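PDB 5HH3: OxyA protein from Actinoplanes teichomyceticus, which is a heme-dependent cytochrome P450 that probably catalyses a phenolic coupling step in the cyclisation of a glycopeptide antibiotic precursor peptide. Local coordinates for residues 70-75 / 291-296; 63-68 / 295-300; 52-57 / 307-312. All coordinates share one frame; numbering follows the deposited sequence.

Following the chain, the first of the segments is strand 53-57, which opens contact 3, the outermost loop, closed some 250 residues later on strand 309-312. Helix 60-68 follows and makes contact 2 with strand 297-299; strand 72-73 then makes contact 1 with strand 291-293. The second partners return in reverse order and nothing crosses: strand 291-293 comes just before strand 297-299, the two segments sharing D295 and D296. Contacts 1 and 3 belong to one mixed sheet, joined where A293 meets D308. Helix 60-68 packs against both, with V66 touching C312 and F72. The largely helical chain between is thus bracketed by the mixed sheet and the 297-299 hairpin.

Contact 1: residues 70-75 / 291-296; sequences DDFSAR and RVATDD. With HEM (protoporphyrin IX containing Fe), chain G.
D71 meets T294 through its backbone: T294 N donates a hydrogen bond to D71 O, 2.9 Å, from well above the carbonyl plane. The D71 carboxylate lies alongside the side chain of D295, CG to CB 3.8 Å, with the two carboxylate planes steeply inclined. Their OD2 atoms are 4.4 Å apart, and a water donates to D71 OD2 and to the carbonyl O of D296. F72 comes next, in a non-hydrogen-bonded antiparallel pair with A293. Its CG stands anti to the carbonyl carbon (chi1 -73°); the ring meets the strand obliquely, CE1 3.8 Å from A293 CB, while F72 CB touches R291 CB. S73 and V292 form the hydrogen-bonded pair that follows, each N bound to the other's O at 2.8 Å. S73 CB also packs on T294 CG2, on the sheet face shared with V292. With OG anti to its backbone N (chi1 165°), S73 turns its hydroxyl to D95 and to the backbone N of L76, at the turn into helix 75-78. A74 then sits beside the R291 chain, its CB 4.3 Å from R291 CD. That chain, bent at chi2, ends in a guanidinium that a heme propionate meets at its edge, in plane. Two almost straight hydrogen bonds join them, NH1 to O1D at 2.8 Å and NH2 to O2D at 2.7 Å, and NH1 also reaches the carbonyl of H289. The heme edge is therefore tied directly to a sheet strand whose partner is strand 72-73. The positive guanidinium would offset the propionate charge, whereas at the far end the nearby D71 and D295 probably repel each other, an effect that solvent and the bridging water may soften.

Contact 2: residues 63-68 / 295-300; sequences IRQVLS and DDVRIG
I299 CG1 stands anti to the carbonyl carbon (chi1 -66°), and CD1 continues the chain in an extended form, which carries that methyl from the strand to V66 on the helix. V66 meets it with CG2, the branch anti to its own carbonyl carbon. The two side chains cross at about a right angle, and CD1 and CG2 are 3.5 Å apart, tighter than usual van der Waals contact. Q65, the residue before V66 on the helix, reaches across: CG is anti to the backbone N (chi1 -172°), the chain beyond it is extended, and Q65 and I299 approach tip to tip. The carboxamide ends against I299 CG1, with CD at 3.9 Å and NE2 at 3.8 Å from it. NE2 is also 3.8 Å from the carbonyl O of R298, and V297 CG2 lies farther off at 4.5 Å. No hydrogen bond joins the two segments. The contact is small, 157 Å² in all, and rests on van der Waals contact, with buried V66 and I299 at its inner side and the exposed amide of Q65 at the outside. Within the helix, S68 OG donates to R64 O at 2.7 Å; S68 N binds the same oxygen from the opposite face of the carbonyl plane. The axis of residues 63-68 runs at 159° to that of strand 297-299, 10.2 Å away at closest. I299 and V297 both touch I304 of strand 302-304, the partner of strand 297-299 in a two-stranded antiparallel sheet. On the helix, V66 also packs on V310 and C312 of strand 309-312, so that helix 60-68 bridges this small sheet and the larger mixed one.

Contact 3: residues 52-57 / 307-312; sequences RTAWLA and GDTVTC
A57 CB packs against V310 CG1 at 3.9 Å, and V310 CG2 turns to W55 CB, forming the apolar centre on one face of two parallel strands. C312 SG joins beside A57 CB, and I63 of helix 60-68 covers both. W55 CG is anti to the carbonyl carbon (chi1 -58°), 3.7 Å from T309 O. T309 N binds T53 O, W55 N binds T309 O, T311 N binds W55 O and A57 N binds T311 O. On the face bearing A54, L56, T309 and T311, a water donates to W55 O and is hydrogen-bonded to T309 OG1 (2.8 Å) and T311 OG1 (3.0 Å). Toward the strand starts D308 accepts three hydrogen bonds: T53 N on OD1 (2.8 Å) and W55 NE1 on OD2 (3.0 Å), both from above the carboxylate plane, and K305 N on OD2. The NE1 bond, in the ring plane, helps to fix the indole's rotation, and T53 CG2 lies 3.5 Å above one ring face, offset toward the rim. There too a water joins R52 NH1 to G307 O, while R52 NE forms a salt bridge with E46. This parallel pairing of an early strand with a far later one is characteristic of the main beta sheet of the cytochrome P450 fold.

Contact 1: residues 70-75 / 291-296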
loop_
_atom_site.group_PDB
_atom_site.type_symbol
_atom_site.label_atom_id
_atom_site.label_comp_id
_atom_site.label_asym_id
_atom_site.label_seq_id
_atom_site.Cartn_x
_atom_site.Cartn_y
_atom_site.Cartn_z
ATOM N N ASP B 70 -22.732 -10.418 8.053
ATOM C CA ASP B 70 -22.358 -9.562 9.183
ATOM C C ASP B 70 -20.982 -9.914 9.780
ATOM O O ASP B 70 -20.512 -9.212 10.665
ATOM C CB ASP B 70 -23.461 -9.537 10.271
ATOM C CG ASP B 70 -23.544 -10.821 11.084
ATOM O OD1 ASP B 70 -23.255 -11.911 10.545
ATOM O OD2 ASP B 70 -23.933 -10.740 12.283
ATOM N N ASP B 71 -20.331 -10.969 9.284
ATOM C CA ASP B 71 -19.039 -11.418 9.793
ATOM C C ASP B 71 -17.841 -10.844 9.050
ATOM O O ASP B 71 -16.757 -11.430 9.121
ATOM C CB ASP B 71 -18.963 -12.956 9.761
ATOM C CG ASP B 71 -19.888 -13.609 10.748
ATOM O OD1 ASP B 71 -20.246 -12.987 11.768
ATOM O OD2 ASP B 71 -20.252 -14.774 10.495
ATOM N N PHE B 72 -18.015 -9.726 8.350
ATOM C CA PHE B 72 -16.914 -9.058 7.674
ATOM C C PHE B 72 -16.949 -7.571 8.009
ATOM O O PHE B 72 -18.020 -6.994 8.167
ATOM C CB PHE B 72 -16.970 -9.254 6.152
ATOM C CG PHE B 72 -16.589 -10.632 5.688
ATOM C CD1 PHE B 72 -15.270 -10.942 5.379
ATOM C CD2 PHE B 72 -17.555 -11.616 5.547
ATOM C CE1 PHE B 72 -14.923 -12.216 4.949
ATOM C CE2 PHE B 72 -17.210 -12.888 5.120
ATOM C CZ PHE B 72 -15.892 -13.185 4.815
ATOM N N SER B 73 -15.771 -6.972 8.133
ATOM C CA SER B 73 -15.612 -5.564 8.511
ATOM C C SER B 73 -14.811 -4.848 7.452
ATOM O O SER B 73 -13.792 -5.345 7.000
ATOM C CB SER B 73 -14.878 -5.431 9.850
ATOM O OG SER B 73 -14.410 -4.096 10.052
ATOM N N ALA B 74 -15.277 -3.662 7.077
ATOM C CA ALA B 74 -14.539 -2.759 6.200
ATOM C C ALA B 74 -13.501 -1.914 6.979
ATOM O O ALA B 74 -12.376 -1.680 6.527
ATOM C CB ALA B 74 -15.548 -1.862 5.497
ATOM N N ARG B 75 -13.889 -1.526 8.177
ATOM C CA ARG B 75 -13.105 -0.661 9.072
ATOM C C ARG B 75 -11.789 -1.254 9.548
ATOM O O ARG B 75 -10.784 -0.540 9.644
ATOM C CB ARG B 75 -13.955 -0.360 10.290
ATOM C CG ARG B 75 -13.344 0.535 11.360
ATOM C CD ARG B 75 -14.360 0.684 12.484
ATOM N NE ARG B 75 -14.741 -0.619 13.063
ATOM C CZ ARG B 75 -14.098 -1.256 14.050
ATOM N NH1 ARG B 75 -13.003 -0.745 14.617
ATOM N NH2 ARG B 75 -14.554 -2.430 14.486
ATOM N N ARG B 291 -12.510 -6.665 2.757
ATOM C CA ARG B 291 -13.172 -6.845 4.023
ATOM C C ARG B 291 -12.327 -7.795 4.897
ATOM O O ARG B 291 -11.755 -8.745 4.372
ATOM C CB ARG B 291 -14.543 -7.514 3.819
ATOM C CG ARG B 291 -15.533 -6.889 2.827
ATOM C CD ARG B 291 -16.004 -5.569 3.283
ATOM N NE ARG B 291 -17.257 -5.093 2.666
ATOM C CZ ARG B 291 -17.357 -4.219 1.660
ATOM N NH1 ARG B 291 -16.273 -3.792 1.024
ATOM N NH2 ARG B 291 -18.563 -3.812 1.254
ATOM N N VAL B 292 -12.287 -7.565 6.217
ATOM C CA VAL B 292 -11.633 -8.493 7.145
ATOM C C VAL B 292 -12.693 -9.401 7.750
ATOM O O VAL B 292 -13.713 -8.906 8.195
ATOM C CB VAL B 292 -10.920 -7.772 8.311
ATOM C CG1 VAL B 292 -10.141 -8.769 9.166
ATOM C CG2 VAL B 292 -9.982 -6.707 7.787
ATOM N N ALA B 293 -12.430 -10.710 7.785
ATOM C CA ALA B 293 -13.289 -11.670 8.516
ATOM C C ALA B 293 -13.176 -11.474 10.020
ATOM O O ALA B 293 -12.073 -11.485 10.576
ATOM C CB ALA B 293 -12.954 -13.103 8.132
ATOM N N THR B 294 -14.316 -11.279 10.668
ATOM C CA THR B 294 -14.396 -11.212 12.113
ATOM C C THR B 294 -14.898 -12.525 12.745
ATOM O O THR B 294 -14.962 -12.639 13.956
ATOM C CB THR B 294 -15.266 -10.029 12.563
ATOM O OG1 THR B 294 -16.575 -10.147 12.018
ATOM C CG2 THR B 294 -14.643 -8.727 12.116
ATOM N N ASP B 295 -15.293 -13.500 11.926
ATOM C CA ASP B 295 -15.494 -14.871 12.403
ATOM C C ASP B 295 -15.005 -15.821 11.283
ATOM O O ASP B 295 -14.795 -15.391 10.165
ATOM C CB ASP B 295 -16.968 -15.095 12.739
ATOM C CG ASP B 295 -17.208 -16.312 13.632
ATOM O OD1 ASP B 295 -16.247 -17.081 13.942
ATOM O OD2 ASP B 295 -18.384 -16.509 14.036
ATOM N N ASP B 296 -14.789 -17.089 11.610
ATOM C CA ASP B 296 -14.537 -18.109 10.609
ATOM C C ASP B 296 -15.799 -18.262 9.741
ATOM O O ASP B 296 -16.914 -18.236 10.246
ATOM C CB ASP B 296 -14.201 -19.460 11.253
ATOM C CG ASP B 296 -12.898 -19.437 12.033
ATOM O OD1 ASP B 296 -12.183 -18.411 12.086
ATOM O OD2 ASP B 296 -12.566 -20.470 12.622
HETATM C CHA HEM G . -20.157 2.547 -2.737
HETATM C CHB HEM G . -21.451 7.108 -3.763
HETATM C CHC HEM G . -21.149 6.096 -8.513
HETATM C CHD HEM G . -19.941 1.550 -7.457
HETATM C C1A HEM G . -20.503 3.872 -2.620
HETATM C C2A HEM G . -20.565 4.574 -1.384
HETATM C C3A HEM G . -20.941 5.852 -1.669
HETATM C C4A HEM G . -21.104 5.952 -3.080
HETATM C CMA HEM G . -21.125 6.975 -0.680
HETATM C CAA HEM G . -20.284 3.992 -0.013
HETATM C CBA HEM G . -21.577 3.397 0.543
HETATM C CGA HEM G . -21.434 2.745 1.908
HETATM O O1A HEM G . -20.332 2.324 2.338
HETATM O O2A HEM G . -22.454 2.603 2.633
HETATM C C1B HEM G . -21.474 7.249 -5.164
HETATM C C2B HEM G . -21.783 8.471 -5.854
HETATM C C3B HEM G . -21.701 8.202 -7.203
HETATM C C4B HEM G . -21.330 6.763 -7.298
HETATM C CMB HEM G . -22.140 9.801 -5.224
HETATM C CAB HEM G . -21.953 9.056 -8.391
HETATM C CBB HEM G . -22.463 10.292 -8.405
HETATM C C1C HEM G . -20.776 4.768 -8.674
HETATM C C2C HEM G . -20.584 4.113 -9.910
HETATM C C3C HEM G . -20.226 2.793 -9.607
HETATM C C4C HEM G . -20.222 2.682 -8.173
HETATM C CMC HEM G . -20.723 4.739 -11.286
HETATM C CAC HEM G . -19.919 1.654 -10.511
HETATM C CBC HEM G . -19.988 1.652 -11.840
HETATM C C1D HEM G . -19.908 1.506 -6.064
HETATM C C2D HEM G . -19.538 0.256 -5.364
HETATM C C3D HEM G . -19.594 0.526 -4.052
HETATM C C4D HEM G . -19.999 1.945 -3.969
HETATM C CMD HEM G . -19.146 -1.088 -5.935
HETATM C CAD HEM G . -19.292 -0.465 -2.935
HETATM C CBD HEM G . -17.804 -0.589 -2.575
HETATM C CGD HEM G . -17.595 -1.611 -1.447
HETATM O O1D HEM G . -16.474 -1.847 -0.962
HETATM O O2D HEM G . -18.517 -2.274 -0.953
HETATM N NA HEM G . -20.851 4.723 -3.651
HETATM N NB HEM G . -21.246 6.283 -6.060
HETATM N NC HEM G . -20.597 3.884 -7.648
HETATM N ND HEM G . -20.211 2.484 -5.187
HETATM FE FE HEM G . -20.718 4.298 -5.601
HETATM O O HOH W 1 -19.843 -17.742 10.385
HETATM O O HOH W 2 -18.709 4.885 -5.392
#

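Contact 2: residues 63-68 / 295-300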
loop_
_atom_site.group_PDB
_atom_site.type_symbol
_atom_site.label_atom_id
_atom_site.label_comp_id
_atom_site.label_asym_id
_atom_site.label_seq_id
_atom_site.Cartn_x
_atom_site.Cartn_y
_atom_site.Cartn_z
ATOM N N ILE B 63 -19.754 -13.964 -3.788
ATOM C CA ILE B 63 -19.574 -12.523 -3.576
ATOM C C ILE B 63 -20.807 -11.947 -2.845
ATOM O O ILE B 63 -20.656 -11.155 -1.926
ATOM C CB ILE B 63 -19.309 -11.765 -4.885
ATOM C CG1 ILE B 63 -17.893 -12.074 -5.378
ATOM C CG2 ILE B 63 -19.494 -10.257 -4.693
ATOM C CD1 ILE B 63 -17.650 -11.657 -6.824
ATOM N N ARG B 64 -22.009 -12.350 -3.240
ATOM C CA ARG B 64 -23.218 -11.900 -2.526
ATOM C C ARG B 64 -23.230 -12.383 -1.064
ATOM O O ARG B 64 -23.647 -11.657 -0.166
ATOM C CB ARG B 64 -24.488 -12.341 -3.251
ATOM C CG ARG B 64 -24.679 -11.600 -4.568
ATOM C CD ARG B 64 -25.717 -12.285 -5.440
ATOM N NE ARG B 64 -27.002 -12.357 -4.769
ATOM C CZ ARG B 64 -28.073 -11.585 -4.992
ATOM N NH1 ARG B 64 -28.081 -10.606 -5.909
ATOM N NH2 ARG B 64 -29.182 -11.807 -4.276
ATOM N N GLN B 65 -22.741 -13.595 -0.838
ATOM C CA GLN B 65 -22.589 -14.098 0.519
ATOM C C GLN B 65 -21.603 -13.257 1.342
ATOM O O GLN B 65 -21.902 -12.878 2.475
ATOM C CB GLN B 65 -22.120 -15.547 0.485
ATOM C CG GLN B 65 -22.126 -16.204 1.833
ATOM C CD GLN B 65 -21.762 -17.681 1.772
ATOM O OE1 GLN B 65 -21.580 -18.269 0.684
ATOM N NE2 GLN B 65 -21.667 -18.292 2.942
ATOM N N VAL B 66 -20.430 -12.987 0.777
ATOM C CA VAL B 66 -19.410 -12.235 1.493
ATOM C C VAL B 66 -19.931 -10.838 1.854
ATOM O O VAL B 66 -19.781 -10.393 3.011
ATOM C CB VAL B 66 -18.126 -12.123 0.671
ATOM C CG1 VAL B 66 -17.181 -11.059 1.234
ATOM C CG2 VAL B 66 -17.427 -13.481 0.638
ATOM N N LEU B 67 -20.528 -10.171 0.876
ATOM C CA LEU B 67 -20.907 -8.766 1.019
ATOM C C LEU B 67 -22.183 -8.549 1.814
ATOM O O LEU B 67 -22.378 -7.433 2.310
ATOM C CB LEU B 67 -21.032 -8.075 -0.355
ATOM C CG LEU B 67 -19.753 -7.931 -1.195
ATOM C CD1 LEU B 67 -20.104 -7.403 -2.569
ATOM C CD2 LEU B 67 -18.724 -7.006 -0.555
ATOM N N SER B 68 -23.046 -9.570 1.938
ATOM C CA SER B 68 -24.242 -9.451 2.769
ATOM C C SER B 68 -24.028 -10.000 4.187
ATOM O O SER B 68 -24.921 -9.877 5.016
ATOM C CB SER B 68 -25.449 -10.159 2.132
ATOM O OG SER B 68 -25.182 -11.537 2.059
ATOM N N ASP B 295 -15.293 -13.500 11.926
ATOM C CA ASP B 295 -15.494 -14.871 12.403
ATOM C C ASP B 295 -15.005 -15.821 11.283
ATOM O O ASP B 295 -14.795 -15.391 10.165
ATOM C CB ASP B 295 -16.968 -15.095 12.739
ATOM C CG ASP B 295 -17.208 -16.312 13.632
ATOM O OD1 ASP B 295 -16.247 -17.081 13.942
ATOM O OD2 ASP B 295 -18.384 -16.509 14.036
ATOM N N ASP B 296 -14.789 -17.089 11.610
ATOM C CA ASP B 296 -14.537 -18.109 10.609
ATOM C C ASP B 296 -15.799 -18.262 9.741
ATOM O O ASP B 296 -16.914 -18.236 10.246
ATOM C CB ASP B 296 -14.201 -19.460 11.253
ATOM C CG ASP B 296 -12.898 -19.437 12.033
ATOM O OD1 ASP B 296 -12.183 -18.411 12.086
ATOM O OD2 ASP B 296 -12.566 -20.470 12.622
ATOM N N VAL B 297 -15.617 -18.425 8.442
ATOM C CA VAL B 297 -16.743 -18.688 7.558
ATOM C C VAL B 297 -16.330 -19.647 6.437
ATOM O O VAL B 297 -15.268 -19.487 5.817
ATOM C CB VAL B 297 -17.341 -17.359 7.024
ATOM C CG1 VAL B 297 -16.302 -16.530 6.326
ATOM C CG2 VAL B 297 -18.532 -17.595 6.092
ATOM N N ARG B 298 -17.179 -20.638 6.201
ATOM C CA ARG B 298 -17.037 -21.571 5.093
ATOM C C ARG B 298 -17.665 -20.968 3.848
ATOM O O ARG B 298 -18.835 -20.624 3.862
ATOM C CB ARG B 298 -17.735 -22.888 5.389
ATOM C CG ARG B 298 -17.046 -23.652 6.479
ATOM C CD ARG B 298 -17.381 -25.133 6.453
ATOM N NE ARG B 298 -16.332 -25.822 7.185
ATOM C CZ ARG B 298 -15.136 -26.128 6.689
ATOM N NH1 ARG B 298 -14.808 -25.859 5.421
ATOM N NH2 ARG B 298 -14.256 -26.719 7.476
ATOM N N ILE B 299 -16.869 -20.812 2.800
ATOM C CA ILE B 299 -17.339 -20.284 1.519
ATOM C C ILE B 299 -16.625 -21.026 0.410
ATOM O O ILE B 299 -15.414 -21.217 0.463
ATOM C CB ILE B 299 -17.078 -18.783 1.353
ATOM C CG1 ILE B 299 -17.914 -18.023 2.380
ATOM C CG2 ILE B 299 -17.426 -18.328 -0.069
ATOM C CD1 ILE B 299 -17.850 -16.527 2.282
ATOM N N GLY B 300 -17.385 -21.380 -0.620
ATOM C CA GLY B 300 -16.943 -22.364 -1.589
ATOM C C GLY B 300 -16.626 -23.619 -0.795
ATOM O O GLY B 300 -17.386 -24.046 0.098
#

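Contact 3: residues 52-57 / 307-312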
loop_
_atom_site.group_PDB
_atom_site.type_symbol
_atom_site.label_atom_id
_atom_site.label_comp_id
_atom_site.label_asym_id
_atom_site.label_seq_id
_atom_site.Cartn_x
_atom_site.Cartn_y
_atom_site.Cartn_z
ATOM N N ARG B 52 -2.255 -14.731 8.240
ATOM C CA ARG B 52 -3.522 -14.481 7.588
ATOM C C ARG B 52 -3.423 -14.731 6.101
ATOM O O ARG B 52 -2.346 -14.645 5.524
ATOM C CB ARG B 52 -3.955 -13.039 7.836
ATOM C CG ARG B 52 -4.075 -12.699 9.319
ATOM C CD ARG B 52 -4.105 -11.193 9.498
ATOM N NE ARG B 52 -2.759 -10.635 9.462
ATOM C CZ ARG B 52 -2.480 -9.318 9.468
ATOM N NH1 ARG B 52 -3.457 -8.400 9.514
ATOM N NH2 ARG B 52 -1.208 -8.911 9.413
ATOM N N THR B 53 -4.575 -14.975 5.499
ATOM C CA THR B 53 -4.701 -15.172 4.076
ATOM C C THR B 53 -5.558 -14.072 3.474
ATOM O O THR B 53 -6.604 -13.682 4.032
ATOM C CB THR B 53 -5.345 -16.527 3.775
ATOM O OG1 THR B 53 -4.492 -17.557 4.259
ATOM C CG2 THR B 53 -5.634 -16.715 2.286
ATOM N N ALA B 54 -5.113 -13.587 2.328
ATOM C CA ALA B 54 -5.889 -12.667 1.532
ATOM C C ALA B 54 -6.497 -13.454 0.376
ATOM O O ALA B 54 -5.780 -14.124 -0.395
ATOM C CB ALA B 54 -5.013 -11.547 1.031
ATOM N N TRP B 55 -7.821 -13.415 0.308
ATOM C CA TRP B 55 -8.598 -14.161 -0.652
ATOM C C TRP B 55 -9.239 -13.227 -1.681
ATOM O O TRP B 55 -9.531 -12.055 -1.390
ATOM C CB TRP B 55 -9.758 -14.869 0.048
ATOM C CG TRP B 55 -9.440 -15.821 1.140
ATOM C CD1 TRP B 55 -9.376 -15.543 2.476
ATOM C CD2 TRP B 55 -9.236 -17.238 1.011
ATOM N NE1 TRP B 55 -9.107 -16.688 3.182
ATOM C CE2 TRP B 55 -9.051 -17.753 2.310
ATOM C CE3 TRP B 55 -9.204 -18.125 -0.078
ATOM C CZ2 TRP B 55 -8.827 -19.105 2.560
ATOM C CZ3 TRP B 55 -8.989 -19.529 0.189
ATOM C CH2 TRP B 55 -8.802 -19.976 1.484
ATOM N N LEU B 56 -9.484 -13.780 -2.865
ATOM C CA LEU B 56 -10.234 -13.117 -3.920
ATOM C C LEU B 56 -11.475 -13.933 -4.192
ATOM O O LEU B 56 -11.347 -15.104 -4.521
ATOM C CB LEU B 56 -9.396 -13.039 -5.199
ATOM C CG LEU B 56 -10.025 -12.372 -6.422
ATOM C CD1 LEU B 56 -10.100 -10.864 -6.221
ATOM C CD2 LEU B 56 -9.210 -12.691 -7.668
ATOM N N ALA B 57 -12.650 -13.326 -4.063
ATOM C CA ALA B 57 -13.938 -13.974 -4.390
ATOM C C ALA B 57 -14.326 -13.548 -5.795
ATOM O O ALA B 57 -14.396 -12.350 -6.066
ATOM C CB ALA B 57 -15.029 -13.552 -3.410
ATOM N N GLY B 307 -9.725 -12.843 10.629
ATOM C CA GLY B 307 -8.475 -12.100 10.373
ATOM C C GLY B 307 -8.013 -12.190 8.934
ATOM O O GLY B 307 -7.296 -11.324 8.474
ATOM N N ASP B 308 -8.427 -13.235 8.215
ATOM C CA ASP B 308 -8.274 -13.267 6.763
ATOM C C ASP B 308 -9.060 -12.127 6.090
ATOM O O ASP B 308 -10.036 -11.570 6.650
ATOM C CB ASP B 308 -8.780 -14.582 6.179
ATOM C CG ASP B 308 -7.914 -15.772 6.514
ATOM O OD1 ASP B 308 -6.816 -15.647 7.110
ATOM O OD2 ASP B 308 -8.320 -16.862 6.068
ATOM N N THR B 309 -8.618 -11.744 4.903
ATOM C CA THR B 309 -9.350 -10.739 4.148
ATOM C C THR B 309 -9.914 -11.327 2.884
ATOM O O THR B 309 -9.380 -12.295 2.351
ATOM C CB THR B 309 -8.470 -9.512 3.797
ATOM O OG1 THR B 309 -7.459 -9.891 2.866
ATOM C CG2 THR B 309 -7.817 -8.963 5.036
ATOM N N VAL B 310 -10.982 -10.712 2.392
ATOM C CA VAL B 310 -11.588 -11.095 1.120
ATOM C C VAL B 310 -11.860 -9.848 0.266
ATOM O O VAL B 310 -12.523 -8.909 0.723
ATOM C CB VAL B 310 -12.927 -11.812 1.334
ATOM C CG1 VAL B 310 -13.578 -12.156 -0.013
ATOM C CG2 VAL B 310 -12.729 -13.061 2.213
ATOM N N THR B 311 -11.380 -9.876 -0.971
ATOM C CA THR B 311 -11.642 -8.838 -1.955
ATOM C C THR B 311 -12.566 -9.451 -2.984
ATOM O O THR B 311 -12.296 -10.574 -3.463
ATOM C CB THR B 311 -10.324 -8.412 -2.613
ATOM O OG1 THR B 311 -9.424 -7.942 -1.598
ATOM C CG2 THR B 311 -10.548 -7.333 -3.680
ATOM N N CYS B 312 -13.661 -8.768 -3.300
ATOM C CA CYS B 312 -14.638 -9.299 -4.245
ATOM C C CYS B 312 -14.429 -8.709 -5.645
ATOM O O CYS B 312 -14.354 -7.480 -5.788
ATOM C CB CYS B 312 -16.057 -9.029 -3.777
ATOM S SG CYS B 312 -16.452 -9.783 -2.189
HETATM O O HOH W 3 -6.352 -8.757 9.105
HETATM O O HOH W 4 -8.299 -10.061 0.180
#